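Local coordinates for beta-microseminoprotein (Homo sapiens, PDB 3IX0), which forms a homodimer by edge-to-edge association of two beta-structured monomers, is secreted into seminal plasma, binds PI16 and probably binds immunoglobulin, at the interface of chains A and B. Coordinates in Å, arbitrary orientation; residue numbers count along the deposited sequence, not the author numbering. Chains: chain A/B, Beta-microseminoprotein.

The interface of chains A and B. Residues chain A 1-4; chain B 92-94.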
loop_
_atom_site.group_PDB
_atom_site.type_symbol
_atom_site.label_atom_id
_atom_site.label_comp_id
_atom_site.label_asym_id
_atom_site.label_seq_id
_atom_site.Cartn_x
_atom_site.Cartn_y
_atom_site.Cartn_z
ATOM N N SER A 1 -3.147 -0.390 0.988
ATOM C CA SER A 1 -3.200 -1.237 -0.176
ATOM C C SER A 1 -4.557 -1.163 -0.890
ATOM O O SER A 1 -5.559 -0.724 -0.326
ATOM C CB SER A 1 -2.862 -2.675 0.207
ATOM O OG SER A 1 -2.415 -3.403 -0.928
ATOM N N CYS A 2 -4.567 -1.619 -2.136
ATOM C CA CYS A 2 -5.691 -1.426 -3.031
ATOM C C CYS A 2 -6.040 -2.706 -3.786
ATOM O O CYS A 2 -5.169 -3.540 -4.026
ATOM C CB CYS A 2 -5.325 -0.363 -4.058
ATOM S SG CYS A 2 -4.631 1.182 -3.417
ATOM N N TYR A 3 -7.311 -2.863 -4.155
ATOM C CA TYR A 3 -7.676 -3.821 -5.193
ATOM C C TYR A 3 -8.155 -3.084 -6.443
ATOM O O TYR A 3 -8.626 -1.950 -6.361
ATOM C CB TYR A 3 -8.703 -4.853 -4.697
ATOM C CG TYR A 3 -10.081 -4.315 -4.349
ATOM C CD1 TYR A 3 -11.010 -4.057 -5.340
ATOM C CD2 TYR A 3 -10.458 -4.104 -3.029
ATOM C CE1 TYR A 3 -12.267 -3.584 -5.051
ATOM C CE2 TYR A 3 -11.729 -3.620 -2.717
ATOM C CZ TYR A 3 -12.631 -3.366 -3.747
ATOM O OH TYR A 3 -13.904 -2.896 -3.502
ATOM N N PHE A 4 -7.984 -3.728 -7.595
ATOM C CA PHE A 4 -8.371 -3.213 -8.903
ATOM C C PHE A 4 -9.164 -4.298 -9.617
ATOM O O PHE A 4 -8.657 -5.415 -9.803
ATOM C CB PHE A 4 -7.141 -2.939 -9.763
ATOM C CG PHE A 4 -6.416 -1.695 -9.404
ATOM C CD1 PHE A 4 -5.561 -1.669 -8.314
ATOM C CD2 PHE A 4 -6.572 -0.543 -10.164
ATOM C CE1 PHE A 4 -4.887 -0.510 -7.972
ATOM C CE2 PHE A 4 -5.893 0.626 -9.830
ATOM C CZ PHE A 4 -5.051 0.640 -8.733
ATOM N N TRP B 92 -6.611 -7.491 -9.393
ATOM C CA TRP B 92 -5.225 -7.216 -9.042
ATOM C C TRP B 92 -5.169 -6.577 -7.664
ATOM O O TRP B 92 -6.099 -5.890 -7.234
ATOM C CB TRP B 92 -4.577 -6.247 -10.024
ATOM C CG TRP B 92 -4.491 -6.710 -11.430
ATOM C CD1 TRP B 92 -5.486 -6.680 -12.369
ATOM C CD2 TRP B 92 -3.338 -7.246 -12.084
ATOM N NE1 TRP B 92 -5.023 -7.174 -13.560
ATOM C CE2 TRP B 92 -3.707 -7.529 -13.413
ATOM C CE3 TRP B 92 -2.032 -7.521 -11.669
ATOM C CZ2 TRP B 92 -2.816 -8.063 -14.334
ATOM C CZ3 TRP B 92 -1.147 -8.050 -12.579
ATOM C CH2 TRP B 92 -1.543 -8.323 -13.902
ATOM N N ILE B 93 -4.049 -6.764 -6.986
ATOM C CA ILE B 93 -3.853 -6.128 -5.698
ATOM C C ILE B 93 -2.478 -5.502 -5.639
ATOM O O ILE B 93 -1.521 -6.064 -6.172
ATOM C CB ILE B 93 -4.033 -7.135 -4.569
ATOM C CG1 ILE B 93 -5.522 -7.227 -4.222
ATOM C CG2 ILE B 93 -3.192 -6.736 -3.366
ATOM C CD1 ILE B 93 -5.851 -8.162 -3.100
ATOM N N ILE B 94 -2.382 -4.330 -5.015
ATOM C CA ILE B 94 -1.096 -3.665 -4.843
ATOM C C ILE B 94 -1.012 -2.864 -3.560
ATOM O O ILE B 94 -1.818 -1.957 -3.332
ATOM C CB ILE B 94 -0.769 -2.713 -5.990
ATOM C CG1 ILE B 94 0.677 -2.242 -5.861
ATOM C CG2 ILE B 94 -1.704 -1.504 -5.982
ATOM C CD1 ILE B 94 1.088 -1.292 -6.953
ATOM O OXT ILE B 94 -0.115 -3.110 -2.752
#
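Strand 2-6 of chain A and the C-terminal end of chain B, strand 91-93 with the terminal residue beyond it, pair antiparallel, a worked example of dimerisation by joining exposed sheet edges. A:Tyr3 lies opposite B:Ile93, and A:Cys2 and A:Phe4 carry the backbone bonds on either side of it. A:Phe4 and B:Trp92 bond to each other in both directions: B:Trp92 N gives a nearly straight bond to A:Phe4 O, in the plane of that carbonyl (2.9 Å, 171° at H), and A:Phe4 N returns one to B:Trp92 O. A:Cys2 and B:Ile94 repeat the exchange, B:Ile94 N reaching A:Cys2 O at 3.1 Å. The return bond, from A:Cys2 N to the terminal carboxylate oxygen B:Ile94 O, is more bent (146° at H) and arrives from above the carbonyl plane. The hydroxyl A:Ser1 OG, anti to its backbone N (chi1 -158°), reaches the same carboxylate, weakly to B:Ile94 O at 2.9 Å and also close to B:Ile94 OXT. The start of chain A thus meets the C-terminal carboxylate of chain B, which is probably charged.

Side chains add lighter contacts. On one face ring atom CE1 of A:Phe4 meets the methyl CG2 of B:Ile94 at 3.9 Å, the two side chains crossing at a slant. On the opposite face A:Tyr3 CB lies beside B:Ile93 CG1 at 4.0 Å, while the phenol turns away from the partner chain. The patch appears to be held mainly by the backbone ladder, with little side-chain interlocking. Two-fold symmetry repeats the pairing with the chains exchanged, so the N-terminal strand of each monomer borders the C-terminal strand of the other, and sheets from both subunits continue across the homodimer.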